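Local coordinates for coat protein (PDB 2BBD) that serves as the major coat protein of an archaeal icosahedral virus, probably building the capsid shell through a double jelly-roll fold related to those of bacterial and eukaryotic viruses, at residues T228-Y233 / S267-I272; V185-T190 / L215-N220; E234-I237 / T243-I246; N59-F64 / V114-D119; I84-Y87 / Q93-A96. All blocks are in the same frame, centred on the assembly; numbering follows the deposited sequence.

Contact 1: residues T228-Y233 / S267-I272; sequences TDPTEY and SGASAI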
# COMPACT_ATOMS: atom_id res chain seq x y z
N THR A 228 8.75 -19.53 3.18
CA THR A 228 9.75 -18.99 4.08
C THR A 228 11.06 -18.89 3.32
O THR A 228 12.12 -19.25 3.83
CB THR A 228 9.96 -19.89 5.32
OG1 THR A 228 10.09 -21.26 4.90
CG2 THR A 228 8.78 -19.77 6.27
N ASP A 229 10.98 -18.41 2.08
CA ASP A 229 12.16 -18.28 1.23
C ASP A 229 13.10 -17.14 1.60
O ASP A 229 14.31 -17.26 1.44
CB ASP A 229 11.77 -18.13 -0.24
CG ASP A 229 11.15 -19.40 -0.81
OD1 ASP A 229 11.43 -20.50 -0.28
OD2 ASP A 229 10.41 -19.29 -1.81
N PRO A 230 12.56 -16.01 2.07
CA PRO A 230 13.49 -14.94 2.41
C PRO A 230 14.22 -15.22 3.71
O PRO A 230 13.61 -15.62 4.70
CB PRO A 230 12.60 -13.69 2.47
CG PRO A 230 11.28 -14.23 2.91
CD PRO A 230 11.16 -15.55 2.17
N THR A 231 15.54 -15.02 3.72
CA THR A 231 16.33 -15.26 4.93
C THR A 231 17.08 -14.03 5.43
O THR A 231 17.34 -13.90 6.62
CB THR A 231 17.34 -16.40 4.69
OG1 THR A 231 18.18 -16.06 3.58
CG2 THR A 231 16.61 -17.68 4.39
N GLU A 232 17.41 -13.12 4.52
CA GLU A 232 18.15 -11.92 4.88
C GLU A 232 17.75 -10.72 4.02
O GLU A 232 17.49 -10.87 2.82
CB GLU A 232 19.65 -12.18 4.71
CG GLU A 232 20.56 -11.08 5.24
CD GLU A 232 20.96 -11.29 6.69
OE1 GLU A 232 20.96 -12.46 7.15
OE2 GLU A 232 21.28 -10.30 7.38
N TYR A 233 17.73 -9.54 4.64
CA TYR A 233 17.40 -8.29 3.96
C TYR A 233 18.57 -7.33 4.15
O TYR A 233 19.14 -7.24 5.24
CB TYR A 233 16.14 -7.65 4.55
CG TYR A 233 15.87 -6.26 4.03
CD1 TYR A 233 15.08 -6.05 2.89
CD2 TYR A 233 16.42 -5.14 4.66
CE1 TYR A 233 14.85 -4.76 2.40
CE2 TYR A 233 16.20 -3.84 4.17
CZ TYR A 233 15.41 -3.67 3.04
OH TYR A 233 15.18 -2.41 2.56
N SER A 267 2.75 -13.53 6.79
CA SER A 267 3.19 -14.84 6.34
C SER A 267 4.69 -14.88 6.54
O SER A 267 5.29 -13.89 6.95
CB SER A 267 2.86 -15.11 4.87
OG SER A 267 3.72 -14.38 4.00
N GLY A 268 5.31 -16.02 6.26
CA GLY A 268 6.74 -16.11 6.43
C GLY A 268 7.48 -15.37 5.33
O GLY A 268 8.70 -15.27 5.37
N ALA A 269 6.76 -14.82 4.35
CA ALA A 269 7.44 -14.13 3.25
C ALA A 269 7.17 -12.64 3.15
O ALA A 269 7.42 -12.03 2.10
CB ALA A 269 7.10 -14.81 1.92
N SER A 270 6.69 -12.04 4.23
CA SER A 270 6.38 -10.61 4.23
C SER A 270 7.03 -9.90 5.42
O SER A 270 7.06 -10.44 6.52
CB SER A 270 4.87 -10.40 4.31
OG SER A 270 4.36 -10.84 5.57
N ALA A 271 7.53 -8.70 5.17
CA ALA A 271 8.14 -7.90 6.23
C ALA A 271 8.15 -6.41 5.89
O ALA A 271 8.13 -6.01 4.73
CB ALA A 271 9.58 -8.39 6.51
N ILE A 272 8.16 -5.58 6.93
CA ILE A 272 8.19 -4.14 6.75
C ILE A 272 9.47 -3.52 7.30
O ILE A 272 9.92 -3.87 8.40
CB ILE A 272 7.01 -3.46 7.45
CG1 ILE A 272 5.70 -3.84 6.73
CG2 ILE A 272 7.22 -1.96 7.47
CD1 ILE A 272 4.44 -3.35 7.43
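Pro230 lays one side of its ring on the turn at Gly268 and Ala269. CG is the leading atom of Pro230: it stands 3.7 Å from Gly268 O and 3.9 Å from Ala269 CA. The neighbouring ring carbon, Pro230 CD, reaches the methyl of Ala269, CD to CB 4.1 Å. Thr228 adds a lighter touch at the end of the contact, its methyl CG2 lying 4.2 Å from Gly268 CA. Its first torsion explains which branch does this: at chi1 47° OG1 sits between the backbone N and the carbonyl carbon, and CG2 is left on the side of the backbone N, facing the glycine.

What these groups press against is a type I turn, Ser267 to Ser270, held from inside. Ser267 OG accepts from Ala269 N at 3.1 Å and a fairly straight 160°, an ST turn, and a weak bond from Ser267 N to Ser270 OG closes the same loop. Further out, Ser267 OG also bonds Ile225 O, and Gln254 of helix 250-261 bonds the carbonyls of both Ser267 and Ser270. On the other segment, just ahead of strand 230-237, Asp229 shares its carboxylate between Asn301 and Asn220, while Trp250 and Leu299 pack on the proline ring.

The contact therefore joins the start of strand 230-237 to the turn leading into strand 270-284, across the sandwich of the second jelly roll. Its own chemistry is van der Waals throughout: the turn takes its shape from its internal bonds and those to Gln254 and Ile225, and the proline meets it through apolar contact.

Contact 2: residues V185-T190 / L215-N220; sequences VIEIPT and LVYVIN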
# COMPACT_ATOMS: atom_id res chain seq x y z
N VAL A 185 2.74 6.58 -2.54
CA VAL A 185 2.75 5.16 -2.21
C VAL A 185 2.70 4.32 -3.48
O VAL A 185 1.64 4.15 -4.07
CB VAL A 185 1.56 4.84 -1.29
CG1 VAL A 185 1.59 3.39 -0.86
CG2 VAL A 185 1.60 5.78 -0.08
N ILE A 186 3.85 3.79 -3.87
CA ILE A 186 3.95 3.02 -5.10
C ILE A 186 4.49 1.61 -4.89
O ILE A 186 5.43 1.40 -4.13
CB ILE A 186 4.88 3.73 -6.11
CG1 ILE A 186 4.52 5.22 -6.23
CG2 ILE A 186 4.80 3.04 -7.45
CD1 ILE A 186 3.13 5.49 -6.82
N GLU A 187 3.90 0.64 -5.59
CA GLU A 187 4.36 -0.73 -5.49
C GLU A 187 5.18 -1.05 -6.73
O GLU A 187 4.73 -0.86 -7.85
CB GLU A 187 3.18 -1.71 -5.37
CG GLU A 187 3.62 -3.08 -4.90
CD GLU A 187 2.47 -4.05 -4.72
OE1 GLU A 187 2.52 -4.87 -3.79
OE2 GLU A 187 1.51 -4.01 -5.52
N ILE A 188 6.40 -1.54 -6.51
CA ILE A 188 7.31 -1.88 -7.60
C ILE A 188 7.75 -3.33 -7.51
O ILE A 188 8.33 -3.76 -6.50
CB ILE A 188 8.55 -0.98 -7.58
CG1 ILE A 188 8.12 0.49 -7.58
CG2 ILE A 188 9.43 -1.28 -8.80
CD1 ILE A 188 9.28 1.45 -7.45
N PRO A 189 7.49 -4.11 -8.56
CA PRO A 189 7.88 -5.52 -8.58
C PRO A 189 9.27 -5.75 -9.14
O PRO A 189 9.85 -4.88 -9.77
CB PRO A 189 6.81 -6.14 -9.47
CG PRO A 189 6.66 -5.07 -10.54
CD PRO A 189 6.66 -3.77 -9.73
N THR A 190 9.81 -6.94 -8.88
CA THR A 190 11.10 -7.37 -9.39
C THR A 190 10.93 -8.87 -9.62
O THR A 190 10.82 -9.65 -8.67
CB THR A 190 12.27 -7.15 -8.41
OG1 THR A 190 12.45 -5.75 -8.16
CG2 THR A 190 13.55 -7.72 -9.02
N LEU A 215 7.29 -2.20 2.46
CA LEU A 215 6.68 -3.50 2.67
C LEU A 215 7.22 -4.40 1.58
O LEU A 215 7.13 -4.09 0.40
CB LEU A 215 5.15 -3.43 2.55
CG LEU A 215 4.51 -4.82 2.35
CD1 LEU A 215 4.83 -5.74 3.54
CD2 LEU A 215 2.99 -4.67 2.17
N VAL A 216 7.80 -5.52 1.99
CA VAL A 216 8.35 -6.45 1.03
C VAL A 216 7.73 -7.82 1.23
O VAL A 216 7.67 -8.32 2.35
CB VAL A 216 9.88 -6.61 1.17
CG1 VAL A 216 10.39 -7.61 0.12
CG2 VAL A 216 10.56 -5.26 1.05
N TYR A 217 7.27 -8.42 0.14
CA TYR A 217 6.74 -9.77 0.21
C TYR A 217 7.21 -10.52 -1.01
O TYR A 217 7.45 -9.93 -2.06
CB TYR A 217 5.21 -9.80 0.34
CG TYR A 217 4.44 -9.13 -0.77
CD1 TYR A 217 4.25 -7.75 -0.77
CD2 TYR A 217 3.83 -9.88 -1.77
CE1 TYR A 217 3.48 -7.13 -1.75
CE2 TYR A 217 3.05 -9.27 -2.77
CZ TYR A 217 2.88 -7.89 -2.74
OH TYR A 217 2.09 -7.27 -3.70
N VAL A 218 7.38 -11.83 -0.85
CA VAL A 218 7.89 -12.67 -1.91
C VAL A 218 6.94 -13.80 -2.30
O VAL A 218 6.32 -14.43 -1.45
CB VAL A 218 9.26 -13.25 -1.47
CG1 VAL A 218 9.88 -14.03 -2.57
CG2 VAL A 218 10.17 -12.10 -1.04
N ILE A 219 6.84 -14.06 -3.60
CA ILE A 219 5.96 -15.10 -4.09
C ILE A 219 6.72 -16.30 -4.66
O ILE A 219 7.57 -16.15 -5.54
CB ILE A 219 5.02 -14.57 -5.21
CG1 ILE A 219 4.19 -13.39 -4.70
CG2 ILE A 219 4.12 -15.69 -5.71
CD1 ILE A 219 3.28 -13.71 -3.53
N ASN A 220 6.38 -17.47 -4.15
CA ASN A 220 6.97 -18.74 -4.59
C ASN A 220 5.96 -19.33 -5.58
O ASN A 220 4.76 -19.35 -5.31
CB ASN A 220 7.16 -19.64 -3.36
CG ASN A 220 7.70 -21.02 -3.71
OD1 ASN A 220 7.01 -21.83 -4.33
ND2 ASN A 220 8.93 -21.30 -3.28
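Glu187 and Tyr217 meet through a single hydrogen bond, from Tyr217 OH to Glu187 OE1. The modelled separation of these two oxygens is 2.4 Å, very short for such a bond, so the pairing is credible but the exact length is doubtful. OE1 of Glu187 comes in at the edge of the phenol ring, in its plane, on the side of Tyr217 CE1, which lies 3.2 Å away from it. The carboxylate is not coplanar with the ring: the two planes are turned 50° against each other, and Glu187 OE2 remains 3.8 Å from Tyr217 OH. Outside the pair, Ser78 bonds Glu187 OE2 and makes a weak bond with Tyr217 OH, so one hydroxyl touches both partners.

As to shape, the two side chains do all the bridging, for the backbones are well separated, the nearest CA pair being Glu187 and Leu215 at 8.9 Å. Glu187, with chi1 -165° and its chain extended beyond CG, brings its carboxylate over the intervening strand 303-313. Tyr217 has chi1 58°, which holds its ring between backbone N and carbonyl carbon and sends OH toward the glutamate, the two side chains crossing nearly at a right angle.

The aromatic contact is with Tyr306, from the strand between, whose ring meets that of Tyr217 at a shallow angle. A molecule of methylpentanediol, probably from the crystallisation liquor, rests beside the Tyr217 side chain.

The side-chain bond thus links strands 182-193 and 210-219 across strand 303-313. Some polarisation of the buried phenol by the carboxylate is possible, but the doubtful length allows no more than that.

Contact 3: residues E234-I237 / T243-I246; sequences ELKI and TDKI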
# COMPACT_ATOMS: atom_id res chain seq x y z
N GLU A 234 18.90 -6.60 3.10
CA GLU A 234 20.02 -5.68 3.16
C GLU A 234 19.74 -4.37 2.42
O GLU A 234 19.31 -4.39 1.26
CB GLU A 234 21.24 -6.37 2.55
CG GLU A 234 22.57 -5.70 2.78
CD GLU A 234 23.70 -6.45 2.08
OE1 GLU A 234 23.63 -7.69 1.99
OE2 GLU A 234 24.66 -5.79 1.62
N LEU A 235 19.96 -3.25 3.10
CA LEU A 235 19.79 -1.93 2.50
C LEU A 235 21.22 -1.39 2.44
O LEU A 235 21.84 -1.12 3.47
CB LEU A 235 18.93 -1.01 3.37
CG LEU A 235 18.66 0.34 2.70
CD1 LEU A 235 17.81 0.12 1.44
CD2 LEU A 235 17.95 1.29 3.68
N LYS A 236 21.73 -1.22 1.22
CA LYS A 236 23.10 -0.78 1.06
C LYS A 236 23.32 0.46 0.18
O LYS A 236 22.68 0.62 -0.86
CB LYS A 236 23.91 -1.95 0.49
CG LYS A 236 25.39 -1.70 0.25
CD LYS A 236 26.00 -2.92 -0.43
CE LYS A 236 27.50 -2.77 -0.66
NZ LYS A 236 28.06 -3.98 -1.36
N ILE A 237 24.24 1.32 0.63
CA ILE A 237 24.60 2.52 -0.11
C ILE A 237 25.68 2.06 -1.08
O ILE A 237 26.75 1.64 -0.66
CB ILE A 237 25.21 3.61 0.83
CG1 ILE A 237 24.27 3.90 2.00
CG2 ILE A 237 25.47 4.90 0.05
CD1 ILE A 237 22.89 4.36 1.61
N THR A 243 28.45 0.90 1.66
CA THR A 243 28.12 0.84 3.08
C THR A 243 26.71 0.36 3.40
O THR A 243 25.72 0.99 3.01
CB THR A 243 28.30 2.22 3.73
OG1 THR A 243 29.61 2.71 3.45
CG2 THR A 243 28.09 2.13 5.24
N ASP A 244 26.62 -0.75 4.13
CA ASP A 244 25.33 -1.30 4.53
C ASP A 244 24.72 -0.37 5.56
O ASP A 244 25.42 0.14 6.42
CB ASP A 244 25.51 -2.68 5.18
CG ASP A 244 25.60 -3.81 4.18
OD1 ASP A 244 25.93 -4.95 4.59
OD2 ASP A 244 25.33 -3.58 2.98
N LYS A 245 23.41 -0.15 5.46
CA LYS A 245 22.70 0.68 6.41
C LYS A 245 21.77 -0.25 7.18
O LYS A 245 21.36 0.02 8.31
CB LYS A 245 21.89 1.76 5.69
CG LYS A 245 22.74 2.88 5.12
CD LYS A 245 23.52 3.61 6.21
CE LYS A 245 22.59 4.23 7.25
NZ LYS A 245 23.32 5.05 8.26
N ILE A 246 21.44 -1.36 6.54
CA ILE A 246 20.59 -2.38 7.13
C ILE A 246 21.04 -3.74 6.63
O ILE A 246 21.21 -3.95 5.43
CB ILE A 246 19.10 -2.19 6.77
CG1 ILE A 246 18.66 -0.75 7.03
CG2 ILE A 246 18.26 -3.15 7.60
CD1 ILE A 246 17.21 -0.48 6.69
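The two strands run antiparallel, with Ile237 and Thr243 as a hydrogen-bonded pair and then a classic bulge in which Lys245 and Ile246 both face Leu235, so that Leu235 O is gripped twice, by Lys245 N at 2.7 Å nearly along the C=O axis and by Ile246 N at 3.1 Å on an in-plane lone pair.

On one face, Leu235 CD2 rests on Ile246 CD1 at 3.6 Å. Beside them the bent chain of Lys245 lays CG against Ile237 CG1, also 3.6 Å apart. The opposite face is polar. The extended Glu234 brings OE2 to 2.7 Å from Asp244 OD2, the two carboxylates turned 73° to each other; oxygens this close suggest that one acid holds a proton, and each charge would tend to raise the other's pKa. Lys236 runs past Asp244 rather than pairing with it, its CB 3.3 Å from OD2, yet its NZ, 5.1 Å from Asp244 OD2, may still ease the negative charge.

Leu235 and Ile246 pack on toward Phe279 and Ile273 of strand 270-284. This is a bulged beta hairpin at the edge of the four-stranded sheet of the second jelly roll, the neighbouring E and F strands in the usual lettering.

Contact 4: residues N59-F64 / V114-D119; sequences NLVQTF and VMWEFD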
# COMPACT_ATOMS: atom_id res chain seq x y z
N ASN A 59 -6.59 -10.04 -2.80
CA ASN A 59 -6.36 -10.07 -4.24
C ASN A 59 -7.66 -10.08 -5.07
O ASN A 59 -7.63 -10.35 -6.28
CB ASN A 59 -5.46 -11.25 -4.63
CG ASN A 59 -6.07 -12.60 -4.35
OD1 ASN A 59 -7.18 -12.71 -3.83
ND2 ASN A 59 -5.33 -13.65 -4.68
N LEU A 60 -8.79 -9.81 -4.42
CA LEU A 60 -10.05 -9.71 -5.15
C LEU A 60 -10.02 -8.36 -5.88
O LEU A 60 -10.89 -8.05 -6.70
CB LEU A 60 -11.25 -9.80 -4.21
CG LEU A 60 -11.56 -11.20 -3.68
CD1 LEU A 60 -12.81 -11.14 -2.80
CD2 LEU A 60 -11.79 -12.17 -4.84
N VAL A 61 -9.02 -7.55 -5.53
CA VAL A 61 -8.79 -6.27 -6.20
C VAL A 61 -7.39 -6.45 -6.75
O VAL A 61 -6.46 -6.77 -6.01
CB VAL A 61 -8.79 -5.04 -5.24
CG1 VAL A 61 -8.08 -3.87 -5.91
CG2 VAL A 61 -10.23 -4.60 -4.93
N GLN A 62 -7.25 -6.28 -8.07
CA GLN A 62 -5.94 -6.42 -8.68
C GLN A 62 -5.07 -5.20 -8.34
O GLN A 62 -3.99 -5.35 -7.78
CB GLN A 62 -6.06 -6.59 -10.20
CG GLN A 62 -4.73 -6.82 -10.90
CD GLN A 62 -4.88 -7.43 -12.29
OE1 GLN A 62 -5.50 -8.48 -12.45
NE2 GLN A 62 -4.30 -6.77 -13.30
N THR A 63 -5.54 -4.00 -8.68
CA THR A 63 -4.77 -2.79 -8.38
C THR A 63 -5.63 -1.58 -8.02
O THR A 63 -6.78 -1.46 -8.46
CB THR A 63 -3.88 -2.35 -9.57
OG1 THR A 63 -4.71 -1.95 -10.66
CG2 THR A 63 -2.97 -3.48 -10.04
N PHE A 64 -5.07 -0.71 -7.20
CA PHE A 64 -5.71 0.54 -6.81
C PHE A 64 -4.86 1.66 -7.37
O PHE A 64 -3.63 1.65 -7.22
CB PHE A 64 -5.75 0.74 -5.29
CG PHE A 64 -6.79 -0.05 -4.59
CD1 PHE A 64 -8.14 0.20 -4.81
CD2 PHE A 64 -6.43 -1.01 -3.65
CE1 PHE A 64 -9.12 -0.50 -4.10
CE2 PHE A 64 -7.40 -1.71 -2.95
CZ PHE A 64 -8.74 -1.46 -3.17
N VAL A 114 -13.96 -6.82 3.06
CA VAL A 114 -12.56 -6.48 2.94
C VAL A 114 -12.39 -4.96 2.95
O VAL A 114 -13.13 -4.23 2.28
CB VAL A 114 -11.97 -7.03 1.63
CG1 VAL A 114 -10.45 -6.87 1.61
CG2 VAL A 114 -12.38 -8.50 1.45
N MSE A 115 -11.41 -4.48 3.71
CA MSE A 115 -11.17 -3.05 3.80
C MSE A 115 -9.75 -2.62 3.44
O MSE A 115 -8.78 -3.35 3.68
CB MSE A 115 -11.49 -2.56 5.21
CG MSE A 115 -11.47 -1.05 5.35
SE MSE A 115 -11.72 -0.46 7.17
CE MSE A 115 -13.65 -0.54 7.26
N TRP A 116 -9.65 -1.43 2.85
CA TRP A 116 -8.38 -0.81 2.48
C TRP A 116 -8.54 0.68 2.75
O TRP A 116 -9.63 1.23 2.57
CB TRP A 116 -8.09 -0.95 0.99
CG TRP A 116 -7.89 -2.32 0.48
CD1 TRP A 116 -6.70 -2.97 0.31
CD2 TRP A 116 -8.89 -3.17 -0.09
NE1 TRP A 116 -6.89 -4.16 -0.34
CE2 TRP A 116 -8.23 -4.31 -0.60
CE3 TRP A 116 -10.28 -3.08 -0.22
CZ2 TRP A 116 -8.91 -5.34 -1.25
CZ3 TRP A 116 -10.96 -4.12 -0.86
CH2 TRP A 116 -10.27 -5.23 -1.37
N GLU A 117 -7.46 1.33 3.17
CA GLU A 117 -7.50 2.76 3.42
C GLU A 117 -6.33 3.43 2.74
O GLU A 117 -5.25 2.84 2.60
CB GLU A 117 -7.45 3.07 4.92
CG GLU A 117 -8.66 2.59 5.68
CD GLU A 117 -8.78 3.24 7.05
OE1 GLU A 117 -7.75 3.36 7.76
OE2 GLU A 117 -9.91 3.61 7.43
N PHE A 118 -6.55 4.67 2.31
CA PHE A 118 -5.54 5.46 1.65
C PHE A 118 -5.31 6.69 2.52
O PHE A 118 -6.22 7.50 2.75
CB PHE A 118 -6.00 5.90 0.25
CG PHE A 118 -6.36 4.75 -0.65
CD1 PHE A 118 -7.55 4.06 -0.48
CD2 PHE A 118 -5.47 4.33 -1.64
CE1 PHE A 118 -7.86 2.95 -1.28
CE2 PHE A 118 -5.77 3.23 -2.45
CZ PHE A 118 -6.97 2.54 -2.27
N ASP A 119 -4.09 6.82 3.03
CA ASP A 119 -3.75 7.96 3.86
C ASP A 119 -3.26 9.04 2.90
O ASP A 119 -2.27 8.86 2.20
CB ASP A 119 -2.67 7.56 4.86
CG ASP A 119 -2.28 8.68 5.80
OD1 ASP A 119 -1.53 8.40 6.75
OD2 ASP A 119 -2.72 9.84 5.59
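Phe64 is the wedge here, driven between Trp116 and Phe118 with a different part of its ring used against each. Its CE2 and CZ form the bump that meets the indole: Phe64 CE2 stands over one face of Trp116, 3.5 Å from CG, in an edge-to-face pair with the planes at 72°. The roles then swap. Phe118 points its CZ corner at the face of Phe64, 3.5 Å from CG and set off toward the rim, the two planes at 87°. The other face of Phe64 is covered over its centre by Val61 CG1, so the ring is clamped between a methyl and an aromatic edge. Val61 uses its second methyl differently: CG2 meets the far end of the indole, 3.6 Å from Trp116 CH2, filling the hollow beside Phe64. Beneath the indole, Val114 CG1 covers the face turned away from Phe64.

At chi1 -78° Phe64 carries its ring on the side of its backbone N, down into the gap between the strands. Trp116 is further pinned by its NE1, which bonds Gly79 O.

Strands 61-64 and 114-119 run nearly parallel, their axes 11.1 Å apart at closest approach, and belong to facing sheets of the first jelly roll. Leu82 of helix 79-89 touches all three aromatic rings, Ile135 of strand 131-137 packs on Val61 and Phe64, and Leu37 and Val35 of strand 29-43 lie against Trp116 and Phe118.

Contact 5: residues I84-Y87 / Q93-A96; sequences ILMY and QNPA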
# COMPACT_ATOMS: atom_id res chain seq x y z
N ILE A 84 -1.91 -6.16 2.73
CA ILE A 84 -0.93 -6.63 3.69
C ILE A 84 -0.49 -5.43 4.55
O ILE A 84 -0.26 -5.58 5.75
CB ILE A 84 0.27 -7.30 2.96
CG1 ILE A 84 -0.20 -8.60 2.31
CG2 ILE A 84 1.41 -7.60 3.95
CD1 ILE A 84 0.78 -9.20 1.32
N LEU A 85 -0.40 -4.25 3.94
CA LEU A 85 -0.02 -3.07 4.70
C LEU A 85 -1.11 -2.80 5.75
O LEU A 85 -0.81 -2.43 6.88
CB LEU A 85 0.14 -1.85 3.78
CG LEU A 85 0.62 -0.56 4.47
CD1 LEU A 85 2.03 -0.78 5.02
CD2 LEU A 85 0.61 0.61 3.49
N MSE A 86 -2.37 -3.01 5.37
CA MSE A 86 -3.47 -2.80 6.31
C MSE A 86 -3.36 -3.78 7.48
O MSE A 86 -3.57 -3.42 8.64
CB MSE A 86 -4.82 -2.99 5.61
CG MSE A 86 -5.12 -1.98 4.52
SE MSE A 86 -5.07 -0.16 5.19
CE MSE A 86 -3.44 0.42 4.30
N TYR A 87 -3.04 -5.02 7.16
CA TYR A 87 -2.90 -6.06 8.17
C TYR A 87 -1.92 -5.60 9.26
O TYR A 87 -2.22 -5.66 10.44
CB TYR A 87 -2.39 -7.35 7.52
CG TYR A 87 -1.94 -8.42 8.48
CD1 TYR A 87 -2.85 -9.36 8.98
CD2 TYR A 87 -0.60 -8.52 8.86
CE1 TYR A 87 -2.42 -10.38 9.85
CE2 TYR A 87 -0.17 -9.52 9.73
CZ TYR A 87 -1.07 -10.44 10.21
OH TYR A 87 -0.62 -11.43 11.04
N GLN A 93 -6.01 -6.57 12.76
CA GLN A 93 -7.46 -6.42 12.95
C GLN A 93 -8.26 -5.97 11.72
O GLN A 93 -9.49 -5.99 11.75
CB GLN A 93 -7.73 -5.45 14.12
CG GLN A 93 -7.25 -5.97 15.49
CD GLN A 93 -7.10 -4.88 16.55
OE1 GLN A 93 -6.52 -5.11 17.62
NE2 GLN A 93 -7.62 -3.69 16.26
N ASN A 94 -7.58 -5.58 10.65
CA ASN A 94 -8.29 -5.11 9.46
C ASN A 94 -9.34 -6.08 8.95
O ASN A 94 -9.08 -7.28 8.79
CB ASN A 94 -7.30 -4.81 8.34
CG ASN A 94 -7.98 -4.18 7.14
OD1 ASN A 94 -7.97 -4.74 6.04
ND2 ASN A 94 -8.58 -3.02 7.35
N PRO A 95 -10.57 -5.58 8.69
CA PRO A 95 -11.62 -6.48 8.19
C PRO A 95 -11.20 -7.17 6.90
O PRO A 95 -10.92 -6.53 5.89
CB PRO A 95 -12.81 -5.54 7.99
CG PRO A 95 -12.59 -4.48 9.08
CD PRO A 95 -11.09 -4.23 8.97
N ALA A 96 -11.15 -8.50 6.94
CA ALA A 96 -10.77 -9.28 5.77
C ALA A 96 -11.55 -10.59 5.74
O ALA A 96 -10.99 -11.66 5.81
CB ALA A 96 -9.26 -9.58 5.80
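Met86, a selenomethionine, already points its CB at Asn94 and the loop; chi1 -65°, with CG beside the backbone N, and the bends that follow take the selenium end away toward Glu117 of strand 108-123 and leave CB as the touching atom. In Asn94 chi1 -174° carries CG opposite its own backbone N and brings the amide to that methylene, with Asn94 CG and Met86 CB 3.7 Å apart. Asn94 CB lies 4.1 Å from Met86 CB and 4.0 Å from Met86 O. On the next residue of the helix, Asn94 CB is 4.4 Å from Tyr87 N. The amide thus lies against aliphatic surface; which of its ends is oxygen and which nitrogen is doubtful in the model.

Tyr87 points its side chain away from the loop; its hydroxyl bonds Ala264 O, and a methylpentanediol molecule lies beside it. Thr90 ties helix to loop: its OG1 bonds both Met86 O and Asn94 N, and so closes the short link after helix 79-89. Beyond, Pro95 pairs its backbone with Met115 of strand 108-123.

The chain here folds back from the helix of the first jelly roll toward the strands it will join. Across the contact itself the forces are dispersion between methylene and amide carbons, and the polar work of fixing the turn appears to fall largely to the threonine hydroxyl.

How the contacts relate
Contact 4 lies in the first jelly roll, contacts 1 and 3 in the second. Contact 5 nests within the loop closed by contact 4 and touches it: Met115 N lies 3.0 Å from Pro95 O. Its helix also reaches contact 2, Ile84 CG2 being 3.8 Å from Leu215 CD2. Contacts 1 and 2 join through neighbouring strands, with Ala271 O 2.8 Å from Val216 N, and contact 3 carries on strand 230-237 from contact 1, Tyr233 CD2 being 4.0 Å from Ile246 CG2. Contacts 3 and 4 are most distant, centres about 31 Å apart. Contacts 2 and 5 each have a tyrosine with methylpentanediol beside it, probably from the crystallisation liquor.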